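Transferrin (Manduca sexta, PDB 6WB6) binds a single ferric ion together with carbonate and transports iron as a secreted insect glycoprotein of the transferrin family. Local coordinates at residues C114-V122 with Y197-A207. Numbering follows the deposited sequence.
Sequences CHTGVNRNV and YPDNYSGYEGA. With FE (Fe (III) ion), chain E; CO3 (carbonate ion), chain G; CO3 (carbonate ion), chain F.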
loop_
_atom_site.group_PDB
_atom_site.type_symbol
_atom_site.label_atom_id
_atom_site.label_comp_id
_atom_site.label_asym_id
_atom_site.label_seq_id
_atom_site.Cartn_x
_atom_site.Cartn_y
_atom_site.Cartn_z
ATOM N N CYS A 114 4.805 -13.193 -23.492
ATOM C CA CYS A 114 5.901 -13.025 -22.551
ATOM C C CYS A 114 5.890 -11.603 -22.020
ATOM O O CYS A 114 6.118 -10.648 -22.771
ATOM C CB CYS A 114 7.248 -13.329 -23.209
ATOM S SG CYS A 114 7.382 -14.938 -23.975
ATOM N N HIS A 115 5.679 -11.474 -20.720
ATOM C CA HIS A 115 5.445 -10.198 -20.080
ATOM C C HIS A 115 6.560 -9.941 -19.087
ATOM O O HIS A 115 7.152 -10.873 -18.532
ATOM C CB HIS A 115 4.088 -10.176 -19.340
ATOM C CG HIS A 115 2.903 -10.361 -20.246
ATOM N ND1 HIS A 115 2.151 -9.308 -20.718
ATOM C CD2 HIS A 115 2.366 -11.476 -20.791
ATOM C CE1 HIS A 115 1.215 -9.761 -21.532
ATOM N NE2 HIS A 115 1.307 -11.076 -21.574
ATOM N N THR A 116 6.824 -8.667 -18.841
ATOM C CA THR A 116 7.798 -8.316 -17.815
ATOM C C THR A 116 7.314 -8.766 -16.452
ATOM O O THR A 116 8.027 -9.451 -15.712
ATOM C CB THR A 116 8.038 -6.815 -17.823
ATOM O OG1 THR A 116 6.811 -6.136 -17.533
ATOM C CG2 THR A 116 8.542 -6.402 -19.155
ATOM N N GLY A 117 6.092 -8.385 -16.109
ATOM C CA GLY A 117 5.518 -8.759 -14.841
ATOM C C GLY A 117 4.286 -7.926 -14.589
ATOM O O GLY A 117 4.023 -6.942 -15.278
ATOM N N VAL A 118 3.542 -8.322 -13.561
ATOM C CA VAL A 118 2.263 -7.675 -13.298
ATOM C C VAL A 118 2.466 -6.216 -12.905
ATOM O O VAL A 118 3.427 -5.850 -12.214
ATOM C CB VAL A 118 1.470 -8.424 -12.215
ATOM C CG1 VAL A 118 2.087 -8.253 -10.842
ATOM C CG2 VAL A 118 0.011 -7.939 -12.225
ATOM N N ASN A 119 1.529 -5.383 -13.337
ATOM C CA ASN A 119 1.405 -3.986 -12.961
ATOM C C ASN A 119 2.542 -3.139 -13.486
ATOM O O ASN A 119 2.728 -2.016 -13.037
ATOM C CB ASN A 119 1.303 -3.830 -11.448
ATOM C CG ASN A 119 0.010 -4.388 -10.910
ATOM O OD1 ASN A 119 -1.016 -4.294 -11.560
ATOM N ND2 ASN A 119 0.061 -4.997 -9.736
ATOM N N ARG A 120 3.305 -3.646 -14.428
ATOM C CA ARG A 120 4.399 -2.883 -15.005
ATOM C C ARG A 120 3.952 -2.227 -16.304
ATOM O O ARG A 120 2.915 -2.568 -16.875
ATOM C CB ARG A 120 5.605 -3.794 -15.223
ATOM C CG ARG A 120 6.201 -4.295 -13.909
ATOM C CD ARG A 120 7.338 -5.342 -14.068
ATOM N NE ARG A 120 8.501 -4.839 -14.788
ATOM C CZ ARG A 120 9.716 -5.397 -14.741
ATOM N NH1 ARG A 120 9.923 -6.481 -13.989
ATOM N NH2 ARG A 120 10.728 -4.873 -15.455
ATOM N N ASN A 121 4.740 -1.253 -16.766
ATOM C CA ASN A 121 4.281 -0.427 -17.882
ATOM C C ASN A 121 4.282 -1.119 -19.243
ATOM O O ASN A 121 3.220 -1.257 -19.855
ATOM C CB ASN A 121 5.115 0.841 -17.972
ATOM C CG ASN A 121 4.663 1.885 -16.971
ATOM O OD1 ASN A 121 3.669 2.578 -17.189
ATOM N ND2 ASN A 121 5.361 1.963 -15.859
ATOM N N VAL A 122 5.456 -1.490 -19.766
ATOM C CA VAL A 122 5.478 -1.989 -21.138
ATOM C C VAL A 122 4.932 -3.402 -21.186
ATOM O O VAL A 122 4.363 -3.826 -22.204
ATOM C CB VAL A 122 6.896 -1.942 -21.755
ATOM C CG1 VAL A 122 7.491 -0.556 -21.603
ATOM C CG2 VAL A 122 7.834 -3.018 -21.133
ATOM N N TYR A 197 9.146 -13.022 -8.986
ATOM C CA TYR A 197 10.554 -12.717 -9.113
ATOM C C TYR A 197 11.337 -13.503 -8.061
ATOM O O TYR A 197 10.786 -13.870 -7.016
ATOM C CB TYR A 197 10.807 -11.218 -8.925
ATOM C CG TYR A 197 9.985 -10.357 -9.835
ATOM C CD1 TYR A 197 10.314 -10.229 -11.155
ATOM C CD2 TYR A 197 8.877 -9.679 -9.366
ATOM C CE1 TYR A 197 9.584 -9.455 -11.989
ATOM C CE2 TYR A 197 8.143 -8.890 -10.189
ATOM C CZ TYR A 197 8.500 -8.785 -11.508
ATOM O OH TYR A 197 7.803 -8.010 -12.376
ATOM N N PRO A 198 12.603 -13.840 -8.338
ATOM C CA PRO A 198 13.310 -13.808 -9.631
ATOM C C PRO A 198 12.816 -14.915 -10.540
ATOM O O PRO A 198 12.533 -16.005 -10.070
ATOM C CB PRO A 198 14.785 -14.053 -9.261
ATOM C CG PRO A 198 14.847 -14.005 -7.755
ATOM C CD PRO A 198 13.467 -14.347 -7.261
ATOM N N ASP A 199 12.734 -14.637 -11.832
ATOM C CA ASP A 199 12.314 -15.638 -12.801
ATOM C C ASP A 199 13.009 -15.300 -14.105
ATOM O O ASP A 199 12.781 -14.230 -14.674
ATOM C CB ASP A 199 10.801 -15.661 -12.991
ATOM C CG ASP A 199 10.350 -16.790 -13.900
ATOM O OD1 ASP A 199 10.568 -16.690 -15.132
ATOM O OD2 ASP A 199 9.773 -17.770 -13.371
ATOM N N ASN A 200 13.851 -16.211 -14.570
ATOM C CA ASN A 200 14.639 -15.934 -15.755
ATOM C C ASN A 200 13.813 -15.545 -16.976
ATOM O O ASN A 200 14.387 -15.036 -17.947
ATOM C CB ASN A 200 15.470 -17.145 -16.112
ATOM C CG ASN A 200 16.422 -16.837 -17.208
ATOM O OD1 ASN A 200 17.040 -15.785 -17.201
ATOM N ND2 ASN A 200 16.511 -17.719 -18.184
ATOM N N TYR A 201 12.495 -15.752 -16.957
ATOM C CA TYR A 201 11.644 -15.431 -18.097
ATOM C C TYR A 201 10.717 -14.244 -17.826
ATOM O O TYR A 201 9.726 -14.059 -18.536
ATOM C CB TYR A 201 10.854 -16.679 -18.505
ATOM C CG TYR A 201 11.743 -17.766 -19.094
ATOM C CD1 TYR A 201 12.843 -17.434 -19.874
ATOM C CD2 TYR A 201 11.503 -19.106 -18.849
ATOM C CE1 TYR A 201 13.658 -18.402 -20.399
ATOM C CE2 TYR A 201 12.311 -20.075 -19.379
ATOM C CZ TYR A 201 13.391 -19.710 -20.149
ATOM O OH TYR A 201 14.194 -20.671 -20.669
ATOM N N SER A 202 11.043 -13.413 -16.840
ATOM C CA SER A 202 10.249 -12.248 -16.490
ATOM C C SER A 202 11.139 -11.025 -16.602
ATOM O O SER A 202 12.344 -11.127 -16.838
ATOM C CB SER A 202 9.644 -12.377 -15.081
ATOM O OG SER A 202 10.664 -12.358 -14.099
ATOM N N GLY A 203 10.537 -9.866 -16.476
ATOM C CA GLY A 203 11.303 -8.637 -16.598
ATOM C C GLY A 203 11.594 -8.336 -18.063
ATOM O O GLY A 203 11.213 -9.080 -18.966
ATOM N N TYR A 204 12.231 -7.196 -18.300
ATOM C CA TYR A 204 12.498 -6.704 -19.672
ATOM C C TYR A 204 13.327 -7.687 -20.487
ATOM O O TYR A 204 13.020 -7.866 -21.598
ATOM C CB TYR A 204 13.187 -5.347 -19.674
ATOM C CG TYR A 204 12.507 -4.240 -18.913
ATOM C CD1 TYR A 204 11.368 -3.625 -19.392
ATOM C CD2 TYR A 204 13.064 -3.773 -17.754
ATOM C CE1 TYR A 204 10.761 -2.591 -18.719
ATOM C CE2 TYR A 204 12.501 -2.728 -17.081
ATOM C CZ TYR A 204 11.339 -2.166 -17.547
ATOM O OH TYR A 204 10.886 -1.118 -16.905
ATOM N N GLU A 205 14.354 -8.252 -19.901
ATOM C CA GLU A 205 15.200 -9.189 -20.624
ATOM C C GLU A 205 14.620 -10.592 -20.617
ATOM O O GLU A 205 14.651 -11.268 -21.637
ATOM C CB GLU A 205 16.600 -9.229 -20.018
ATOM C CG GLU A 205 17.625 -9.817 -20.949
ATOM C CD GLU A 205 19.026 -9.699 -20.396
ATOM O OE1 GLU A 205 19.231 -8.890 -19.456
ATOM O OE2 GLU A 205 19.914 -10.415 -20.906
ATOM N N GLY A 206 14.084 -11.033 -19.473
ATOM C CA GLY A 206 13.494 -12.355 -19.394
ATOM C C GLY A 206 12.331 -12.546 -20.345
ATOM O O GLY A 206 12.103 -13.648 -20.842
ATOM N N ALA A 207 11.586 -11.486 -20.629
ATOM C CA ALA A 207 10.526 -11.619 -21.615
ATOM C C ALA A 207 11.092 -11.973 -22.980
ATOM O O ALA A 207 10.497 -12.757 -23.713
ATOM C CB ALA A 207 9.721 -10.331 -21.700
HETATM FE FE FE E . 8.890 -0.655 -16.436
HETATM C C CO3 G . 7.839 -2.433 -17.448
HETATM O O1 CO3 G . 8.557 -2.743 -16.411
HETATM O O2 CO3 G . 7.056 -3.345 -17.898
HETATM O O3 CO3 G . 7.859 -1.272 -18.029
HETATM C C CO3 F . 7.894 -0.559 -14.095
HETATM O O1 CO3 F . 7.310 -0.425 -12.943
HETATM O O2 CO3 F . 9.226 -0.759 -14.192
HETATM O O3 CO3 F . 7.098 -0.476 -15.138
HETATM O O HOH W 1 7.923 -13.146 -20.006
HETATM O O HOH W 2 5.711 -6.895 -11.036
HETATM O O HOH W 3 13.283 -6.287 -15.552
#
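The guanidinium of Arg-120 lies between two tyrosines, meeting each in a different way. Toward Tyr-204 it stands almost upright on the ring, the two planes 84° apart, with NH2 over one face near the rim, 3.2 Å from CE2; this is a cation-pi contact. On its other flank NH1 gives a nearly straight, in-plane hydrogen bond to Tyr-197 OH (3.1 Å), whose ring is turned 40° from the guanidinium. A bend at chi3 (62°) of Arg-120 swings the guanidinium round so that its NE points at O1 of the chain G carbonate, 2.7 Å away, while NH2 adds a weak bond to the same oxygen. A lysine in its place would probably leave Tyr-197 OH or the carbonate without its present donor, since one ammonium could hardly reproduce this flat, divergent grip.

The anion is held further by Thr-116 OG1, which donates to O2, and by Val-122 N and Gly-123 N, close to the start of helix 121-131. Val-122 CG2 meets the Tyr-204 ring at its edge, 3.8 Å from CE1. Tyr-204 OH binds the iron at 2.1 Å, and Tyr-90 OH is a second tyrosine ligand. Both carbonates chelate the metal through two oxygens each, the chain F ion receiving N and ND2 of Asn-121 at O3.

Behind the site, Gly-203 N donates to Thr-116 O (2.7 Å), and water 1 bridges His-115 O and Tyr-201 O. Farther from the iron, Cys-114 CB packs against the methyl of Ala-207, while its SG forms the disulfide with Cys-210. Arginine, threonine and helix-start amides round a carbonate that shares its iron with tyrosines form the synergistic-anion site of a transferrin lobe, here with a second carbonate on the metal.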